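PDB 2EPG: tRNA-splicing ligase RtcB from Thermus thermophilus, which probably joins RNA ends carrying a 2',3'-cyclic phosphate or 3'-phosphate to 5'-hydroxyl ends, using GTP and manganese ions. Local coordinates for residues P69-P74 and G85-F90; V354-A359 and F405-H410; T360-P365 and Q379-P384. One frame throughout, in Å; residues are numbered along the deposited sequence.

The three contacts follow one another across the core of the single chain. Contact 1 comes first in sequence, pairing 69-74 with 85-90; contact 2 then opens at 354-359, and contact 3 lies wholly within the span between its two segments. Centres of contacts 1 and 2 are about 7 Å apart, those of 2 and 3 about 9 Å, and those of 1 and 3 about 15 Å. Strands 86-90 and 350-357 are antiparallel neighbours, which joins contact 1 to contact 2; strands 360-361 and 407-408 pair likewise, joining contact 2 to contact 3. The series converges on His410, predicted to carry the GMP intermediate, with Gly85, Gly358 and Thr360 all close to it.

Contact 1: residues P69-P74 and G85-F90; sequences PALAMP and GGVAAF
Strands 70-73 and 86-90 form an antiparallel pair, their short axes 4.5 Å apart at closest approach and at 159° to each other. Leu71 and Val87 are a hydrogen-bonded pair: Leu71 N reaches Val87 O almost along the C=O axis, whereas Val87 N meets Leu71 O from above the carbonyl plane, each bond 2.8 Å long. A third bond, Met73 N to Gly85 O at 2.7 Å, lies in the carbonyl plane. Ala72 and Gly86 make the non-hydrogen-bonded pair between them, with CA atoms only 4.2 Å apart. Gly85 and Gly86 both face Lys357 of the next strand, a G1 beta bulge, and the positive phi of Gly85 (98°) favours glycine.

On the face shared by Leu71 and Val87, Leu71 CB abuts Val87 CB at 4.1 Å and the Leu71 side chain also packs on Phe405. Ala72, on the opposite face from Leu71, and Ala70 both touch Leu57 of helix 52-60. A water extends the pairing, donating to Pro69 O and accepting from Ala89 N. Selenomethionine Met73 bends at chi2 (-60°) and chi3, so that the two side chains cross obliquely and Met73 CE comes to 3.9 Å from Val87 CG2.

Contact 2: residues V354-A359 and F405-H410; sequences VHRKGA and FGSSCH
Arg356 sets CG beside its own backbone N (chi1 -66°) and then runs extended from CG to NE, which carries the guanidinium across to 405-407; Ser407 likewise turns OG beside its backbone N (chi1 -58°) to meet it. Arg356 NE donates to Ser407 OG at 2.8 Å, the hydroxyl oxygen lying near the guanidinium plane. Beside it, Arg356 NH1 reaches Phe405 O at 2.9 Å, nearly along the C=O axis though less straight at the hydrogen. Val354 CG1 sits over the centre of one guanidinium face, 3.7 Å above the plane, while NH2 forms a salt bridge to Glu345. An alanine in place of Arg356 would probably loosen the 405-407 segment, since the bonds to Ser407 OG and Phe405 O and the salt bridge to Glu345 would be lost.

At the other end, His410 lays its ring against Gly358, whose CA stands 3.7 Å from the ring centroid and 16° off the normal, a CH-pi contact over one face. A side chain on Gly358 would crowd His410 NE2, and its positive phi also favours glycine. His410 ND1 is hydrogen-bonded to His339 ND1, a predicted Mn(2+) ligand. With its face packed and ND1 engaged, the ring is restrained in rotation, which is consistent with NE2 being presented as the nucleophile in the predicted GMP-histidine intermediate.

Contact 3: residues T360-P365 and Q379-P384; sequences TRAFGP and QPVLVP
Gln379, just before strand 380-383, which runs on to Pro384 of the predicted GMP site, joins that strand to the segment after the short strand 360-361. Its CG is anti to the backbone N (chi1 180°), and the chain continues extended, so the terminal amide lies across the backbone of 361-363. Gln379 OE1 is gripped side-on by Arg361, with NE at 2.9 Å and NH1 at 3.1 Å, both nitrogens coming from above the carbonyl plane; Phe363 N adds a weak bond to the same oxygen. The amide and guanidinium planes are turned 40° apart. On the other branch, Gln379 NE2 donates to Arg361 O at 2.7 Å and to Pro380 O at 3.1 Å, the latter oxygen lying in the amide plane of Gln379. These partners fix which end of the amide is oxygen and would disfavour a flip of the amide. One backbone hydrogen bond, Gln379 N to Phe363 O at 2.9 Å, completes the junction.

Arg361 bends at chi3 (71°), which brings its guanidinium beneath Phe363 CD1, 3.6 Å above the plane. The positive charge is likely to polarise the Gln379 carbonyl. Farther along, Ala362 CB meets Val381 CG2 at 3.6 Å, an apolar contact that continues the packing beside the amide.

Around this site, Thr360 OG1 bonds to Cys409 O, tying 360-361 to the chain at Cys409, and Val381 and Val383 pair by backbone bonds with strand 391-395. The Leu382 side chain packs on Val111 and Leu113 of strand 110-119, and its carbonyl accepts from His339 of strand 332-347.

Contact 1: residues P69-P74 and G85-F90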
loop_
_atom_site.group_PDB
_atom_site.type_symbol
_atom_site.label_atom_id
_atom_site.label_comp_id
_atom_site.label_asym_id
_atom_site.label_seq_id
_atom_site.Cartn_x
_atom_site.Cartn_y
_atom_site.Cartn_z
ATOM N N PRO A 69 -16.850 -11.797 4.826
ATOM C CA PRO A 69 -16.578 -11.522 6.238
ATOM C C PRO A 69 -15.649 -10.326 6.388
ATOM O O PRO A 69 -15.004 -9.915 5.425
ATOM C CB PRO A 69 -15.873 -12.786 6.687
ATOM C CG PRO A 69 -14.929 -13.024 5.497
ATOM C CD PRO A 69 -15.840 -12.723 4.273
ATOM N N ALA A 70 -15.583 -9.777 7.598
ATOM C CA ALA A 70 -14.658 -8.688 7.878
ATOM C C ALA A 70 -13.350 -9.479 7.963
ATOM O O ALA A 70 -13.348 -10.579 8.522
ATOM C CB ALA A 70 -14.989 -8.024 9.236
ATOM N N LEU A 71 -12.254 -8.934 7.434
ATOM C CA LEU A 71 -10.979 -9.651 7.410
ATOM C C LEU A 71 -9.766 -8.954 7.984
ATOM O O LEU A 71 -9.699 -7.726 8.057
ATOM C CB LEU A 71 -10.619 -10.032 5.970
ATOM C CG LEU A 71 -11.490 -11.029 5.220
ATOM C CD1 LEU A 71 -11.729 -10.525 3.814
ATOM C CD2 LEU A 71 -10.808 -12.402 5.216
ATOM N N ALA A 72 -8.779 -9.767 8.340
ATOM C CA ALA A 72 -7.512 -9.278 8.871
ATOM C C ALA A 72 -6.386 -10.200 8.401
ATOM O O ALA A 72 -6.524 -11.427 8.448
ATOM C CB ALA A 72 -7.542 -9.238 10.389
HETATM N N MSE A 73 -5.291 -9.592 7.950
HETATM C CA MSE A 73 -4.093 -10.292 7.462
HETATM C C MSE A 73 -3.211 -10.822 8.604
HETATM O O MSE A 73 -3.398 -10.445 9.762
HETATM C CB MSE A 73 -3.269 -9.341 6.578
HETATM C CG MSE A 73 -3.981 -8.936 5.306
HETATM SE SE MSE A 73 -4.380 -10.512 4.254
HETATM C CE MSE A 73 -6.096 -10.064 3.570
ATOM N N PRO A 74 -2.221 -11.685 8.285
ATOM C CA PRO A 74 -1.333 -12.250 9.306
ATOM C C PRO A 74 -0.556 -11.244 10.143
ATOM O O PRO A 74 -0.146 -11.564 11.250
ATOM C CB PRO A 74 -0.410 -13.170 8.503
ATOM C CG PRO A 74 -1.262 -13.611 7.392
ATOM C CD PRO A 74 -1.938 -12.301 6.980
ATOM N N GLY A 85 -3.921 -4.075 9.053
ATOM C CA GLY A 85 -3.906 -5.381 8.427
ATOM C C GLY A 85 -5.343 -5.775 8.085
ATOM O O GLY A 85 -5.606 -6.891 7.659
ATOM N N GLY A 86 -6.283 -4.851 8.255
ATOM C CA GLY A 86 -7.670 -5.172 7.978
ATOM C C GLY A 86 -8.193 -4.898 6.575
ATOM O O GLY A 86 -7.716 -4.012 5.879
ATOM N N VAL A 87 -9.183 -5.687 6.171
ATOM C CA VAL A 87 -9.842 -5.565 4.881
ATOM C C VAL A 87 -11.327 -5.657 5.208
ATOM O O VAL A 87 -11.768 -6.603 5.883
ATOM C CB VAL A 87 -9.442 -6.719 3.925
ATOM C CG1 VAL A 87 -10.290 -6.681 2.651
ATOM C CG2 VAL A 87 -7.965 -6.620 3.575
ATOM N N ALA A 88 -12.103 -4.680 4.744
ATOM C CA ALA A 88 -13.543 -4.675 5.017
ATOM C C ALA A 88 -14.297 -4.102 3.835
ATOM O O ALA A 88 -14.107 -2.943 3.475
ATOM C CB ALA A 88 -13.841 -3.845 6.286
ATOM N N ALA A 89 -15.156 -4.916 3.236
ATOM C CA ALA A 89 -15.936 -4.495 2.087
ATOM C C ALA A 89 -17.329 -4.054 2.554
ATOM O O ALA A 89 -17.919 -4.677 3.451
ATOM C CB ALA A 89 -16.038 -5.649 1.082
ATOM N N PHE A 90 -17.826 -2.964 1.965
ATOM C CA PHE A 90 -19.136 -2.415 2.298
ATOM C C PHE A 90 -19.981 -2.218 1.040
ATOM O O PHE A 90 -19.494 -1.680 0.045
ATOM C CB PHE A 90 -18.965 -1.091 3.043
ATOM C CG PHE A 90 -18.470 -1.260 4.465
ATOM C CD1 PHE A 90 -17.107 -1.330 4.745
ATOM C CD2 PHE A 90 -19.374 -1.380 5.513
ATOM C CE1 PHE A 90 -16.651 -1.515 6.050
ATOM C CE2 PHE A 90 -18.926 -1.568 6.826
ATOM C CZ PHE A 90 -17.567 -1.635 7.096
HETATM O O HOH W 1 -15.797 -7.183 4.739
#

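Contact 2: residues V354-A359 and F405-H410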
loop_
_atom_site.group_PDB
_atom_site.type_symbol
_atom_site.label_atom_id
_atom_site.label_comp_id
_atom_site.label_asym_id
_atom_site.label_seq_id
_atom_site.Cartn_x
_atom_site.Cartn_y
_atom_site.Cartn_z
ATOM N N VAL A 354 -14.104 -1.430 -0.858
ATOM C CA VAL A 354 -13.186 -2.211 -0.034
ATOM C C VAL A 354 -12.168 -1.359 0.715
ATOM O O VAL A 354 -11.331 -0.699 0.088
ATOM C CB VAL A 354 -12.411 -3.238 -0.894
ATOM C CG1 VAL A 354 -11.548 -4.145 0.008
ATOM C CG2 VAL A 354 -13.394 -4.062 -1.716
ATOM N N HIS A 355 -12.250 -1.389 2.051
ATOM C CA HIS A 355 -11.337 -0.650 2.913
ATOM C C HIS A 355 -10.151 -1.577 3.175
ATOM O O HIS A 355 -10.322 -2.748 3.566
ATOM C CB HIS A 355 -11.962 -0.319 4.284
ATOM C CG HIS A 355 -13.072 0.688 4.248
ATOM N ND1 HIS A 355 -14.340 0.391 3.793
ATOM C CD2 HIS A 355 -13.112 1.977 4.668
ATOM C CE1 HIS A 355 -15.115 1.454 3.941
ATOM N NE2 HIS A 355 -14.395 2.429 4.471
ATOM N N ARG A 356 -8.955 -1.047 2.972
ATOM C CA ARG A 356 -7.743 -1.811 3.201
ATOM C C ARG A 356 -6.786 -0.905 3.929
ATOM O O ARG A 356 -6.351 0.100 3.380
ATOM C CB ARG A 356 -7.101 -2.265 1.874
ATOM C CG ARG A 356 -7.923 -3.274 1.039
ATOM C CD ARG A 356 -7.055 -3.946 -0.050
ATOM N NE ARG A 356 -7.797 -4.908 -0.863
ATOM C CZ ARG A 356 -8.490 -4.600 -1.959
ATOM N NH1 ARG A 356 -9.136 -5.548 -2.622
ATOM N NH2 ARG A 356 -8.544 -3.345 -2.401
ATOM N N LYS A 357 -6.483 -1.244 5.174
ATOM C CA LYS A 357 -5.538 -0.466 5.964
ATOM C C LYS A 357 -4.422 -1.430 6.284
ATOM O O LYS A 357 -4.637 -2.406 7.009
ATOM C CB LYS A 357 -6.151 0.030 7.278
ATOM C CG LYS A 357 -5.248 1.062 7.970
ATOM C CD LYS A 357 -5.393 1.119 9.487
ATOM C CE LYS A 357 -6.821 1.239 9.947
ATOM N NZ LYS A 357 -6.924 1.570 11.393
ATOM N N GLY A 358 -3.237 -1.164 5.750
ATOM C CA GLY A 358 -2.114 -2.057 5.988
ATOM C C GLY A 358 -2.358 -3.420 5.360
ATOM O O GLY A 358 -2.115 -4.460 5.972
ATOM N N ALA A 359 -2.878 -3.409 4.143
ATOM C CA ALA A 359 -3.151 -4.633 3.404
ATOM C C ALA A 359 -3.158 -4.180 1.958
ATOM O O ALA A 359 -3.354 -2.992 1.670
ATOM C CB ALA A 359 -4.502 -5.220 3.794
ATOM N N PHE A 405 -11.534 -10.934 -0.775
ATOM C CA PHE A 405 -11.849 -9.792 -1.633
ATOM C C PHE A 405 -10.580 -9.434 -2.431
ATOM O O PHE A 405 -10.196 -8.267 -2.552
ATOM C CB PHE A 405 -12.323 -8.605 -0.779
ATOM C CG PHE A 405 -13.609 -8.882 -0.029
ATOM C CD1 PHE A 405 -13.607 -9.073 1.346
ATOM C CD2 PHE A 405 -14.811 -8.984 -0.718
ATOM C CE1 PHE A 405 -14.791 -9.365 2.023
ATOM C CE2 PHE A 405 -16.005 -9.276 -0.053
ATOM C CZ PHE A 405 -15.990 -9.468 1.325
ATOM N N GLY A 406 -9.920 -10.467 -2.951
ATOM C CA GLY A 406 -8.708 -10.275 -3.728
ATOM C C GLY A 406 -7.692 -9.406 -3.006
ATOM O O GLY A 406 -7.182 -8.447 -3.584
ATOM N N SER A 407 -7.399 -9.751 -1.751
ATOM C CA SER A 407 -6.474 -8.995 -0.917
ATOM C C SER A 407 -5.332 -9.837 -0.347
ATOM O O SER A 407 -5.478 -11.036 -0.147
ATOM C CB SER A 407 -7.235 -8.381 0.256
ATOM O OG SER A 407 -8.282 -7.547 -0.203
ATOM N N SER A 408 -4.200 -9.199 -0.077
ATOM C CA SER A 408 -3.089 -9.900 0.513
ATOM C C SER A 408 -2.422 -9.047 1.591
ATOM O O SER A 408 -2.971 -8.034 2.019
ATOM C CB SER A 408 -2.087 -10.324 -0.561
ATOM O OG SER A 408 -1.226 -11.321 -0.041
ATOM N N CYS A 409 -1.236 -9.442 2.033
ATOM C CA CYS A 409 -0.576 -8.704 3.102
ATOM C C CYS A 409 0.254 -7.546 2.575
ATOM O O CYS A 409 0.489 -7.424 1.369
ATOM C CB CYS A 409 0.325 -9.639 3.908
ATOM S SG CYS A 409 1.834 -10.091 3.006
ATOM N N HIS A 410 0.705 -6.696 3.482
ATOM C CA HIS A 410 1.526 -5.573 3.065
ATOM C C HIS A 410 2.880 -5.579 3.770
ATOM O O HIS A 410 3.850 -5.057 3.249
ATOM C CB HIS A 410 0.802 -4.261 3.353
ATOM C CG HIS A 410 1.099 -3.696 4.703
ATOM N ND1 HIS A 410 1.817 -2.531 4.875
ATOM C CD2 HIS A 410 0.779 -4.132 5.946
ATOM C CE1 HIS A 410 1.923 -2.272 6.168
ATOM N NE2 HIS A 410 1.302 -3.228 6.839
#

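Contact 3: residues T360-P365 and Q379-P384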
loop_
_atom_site.group_PDB
_atom_site.type_symbol
_atom_site.label_atom_id
_atom_site.label_comp_id
_atom_site.label_asym_id
_atom_site.label_seq_id
_atom_site.Cartn_x
_atom_site.Cartn_y
_atom_site.Cartn_z
ATOM N N THR A 360 -2.931 -5.119 1.055
ATOM C CA THR A 360 -2.845 -4.805 -0.361
ATOM C C THR A 360 -3.911 -5.428 -1.210
ATOM O O THR A 360 -4.502 -6.434 -0.837
ATOM C CB THR A 360 -1.502 -5.300 -0.953
ATOM O OG1 THR A 360 -1.338 -6.696 -0.646
ATOM C CG2 THR A 360 -0.330 -4.513 -0.386
ATOM N N ARG A 361 -4.152 -4.808 -2.362
ATOM C CA ARG A 361 -5.076 -5.355 -3.331
ATOM C C ARG A 361 -4.159 -6.411 -3.927
ATOM O O ARG A 361 -2.960 -6.178 -4.067
ATOM C CB ARG A 361 -5.447 -4.337 -4.415
ATOM C CG ARG A 361 -6.573 -4.815 -5.312
ATOM C CD ARG A 361 -6.761 -3.922 -6.540
ATOM N NE ARG A 361 -5.670 -4.073 -7.494
ATOM C CZ ARG A 361 -5.654 -3.506 -8.698
ATOM N NH1 ARG A 361 -4.626 -3.692 -9.517
ATOM N NH2 ARG A 361 -6.664 -2.742 -9.083
ATOM N N ALA A 362 -4.710 -7.560 -4.278
ATOM C CA ALA A 362 -3.877 -8.633 -4.804
ATOM C C ALA A 362 -4.668 -9.476 -5.784
ATOM O O ALA A 362 -4.985 -10.642 -5.504
ATOM C CB ALA A 362 -3.376 -9.489 -3.646
ATOM N N PHE A 363 -5.002 -8.870 -6.922
ATOM C CA PHE A 363 -5.759 -9.556 -7.946
ATOM C C PHE A 363 -5.018 -10.761 -8.528
ATOM O O PHE A 363 -3.772 -10.802 -8.579
ATOM C CB PHE A 363 -6.172 -8.566 -9.035
ATOM C CG PHE A 363 -7.290 -7.637 -8.614
ATOM C CD1 PHE A 363 -7.660 -6.563 -9.416
ATOM C CD2 PHE A 363 -7.955 -7.833 -7.400
ATOM C CE1 PHE A 363 -8.676 -5.696 -9.019
ATOM C CE2 PHE A 363 -8.978 -6.974 -6.985
ATOM C CZ PHE A 363 -9.341 -5.897 -7.798
ATOM N N GLY A 364 -5.795 -11.753 -8.952
ATOM C CA GLY A 364 -5.206 -12.973 -9.476
ATOM C C GLY A 364 -5.221 -13.151 -10.977
ATOM O O GLY A 364 -5.725 -12.294 -11.708
ATOM N N PRO A 365 -4.689 -14.285 -11.461
ATOM C CA PRO A 365 -4.613 -14.634 -12.889
ATOM C C PRO A 365 -5.931 -14.400 -13.626
ATOM O O PRO A 365 -7.001 -14.681 -13.097
ATOM C CB PRO A 365 -4.215 -16.110 -12.861
ATOM C CG PRO A 365 -3.349 -16.191 -11.613
ATOM C CD PRO A 365 -4.174 -15.384 -10.620
ATOM N N GLN A 379 -1.340 -10.408 -10.138
ATOM C CA GLN A 379 -0.818 -9.082 -9.831
ATOM C C GLN A 379 0.367 -9.142 -8.875
ATOM O O GLN A 379 0.373 -9.922 -7.931
ATOM C CB GLN A 379 -1.921 -8.249 -9.163
ATOM C CG GLN A 379 -1.516 -6.805 -8.777
ATOM C CD GLN A 379 -2.372 -6.287 -7.653
ATOM O OE1 GLN A 379 -3.574 -6.056 -7.818
ATOM N NE2 GLN A 379 -1.772 -6.137 -6.489
ATOM N N PRO A 380 1.392 -8.310 -9.108
ATOM C CA PRO A 380 2.535 -8.331 -8.189
ATOM C C PRO A 380 2.061 -7.766 -6.833
ATOM O O PRO A 380 1.203 -6.878 -6.782
ATOM C CB PRO A 380 3.548 -7.383 -8.854
ATOM C CG PRO A 380 3.179 -7.422 -10.323
ATOM C CD PRO A 380 1.664 -7.473 -10.294
ATOM N N VAL A 381 2.611 -8.288 -5.742
ATOM C CA VAL A 381 2.278 -7.808 -4.408
ATOM C C VAL A 381 3.630 -7.480 -3.814
ATOM O O VAL A 381 4.489 -8.360 -3.677
ATOM C CB VAL A 381 1.590 -8.892 -3.552
ATOM C CG1 VAL A 381 1.433 -8.393 -2.106
ATOM C CG2 VAL A 381 0.227 -9.229 -4.137
ATOM N N LEU A 382 3.816 -6.212 -3.469
ATOM C CA LEU A 382 5.092 -5.737 -2.942
ATOM C C LEU A 382 5.023 -5.677 -1.430
ATOM O O LEU A 382 4.223 -4.936 -0.860
ATOM C CB LEU A 382 5.400 -4.351 -3.533
ATOM C CG LEU A 382 5.232 -4.295 -5.062
ATOM C CD1 LEU A 382 5.486 -2.881 -5.602
ATOM C CD2 LEU A 382 6.181 -5.304 -5.704
ATOM N N VAL A 383 5.860 -6.475 -0.783
ATOM C CA VAL A 383 5.888 -6.548 0.666
ATOM C C VAL A 383 7.225 -6.031 1.174
ATOM O O VAL A 383 8.209 -6.767 1.254
ATOM C CB VAL A 383 5.664 -8.009 1.132
ATOM C CG1 VAL A 383 5.750 -8.114 2.640
ATOM C CG2 VAL A 383 4.303 -8.486 0.670
ATOM N N PRO A 384 7.280 -4.743 1.528
ATOM C CA PRO A 384 8.530 -4.176 2.025
ATOM C C PRO A 384 8.739 -4.621 3.476
ATOM O O PRO A 384 7.772 -4.834 4.218
ATOM C CB PRO A 384 8.273 -2.682 1.910
ATOM C CG PRO A 384 6.825 -2.590 2.337
ATOM C CD PRO A 384 6.183 -3.759 1.608
#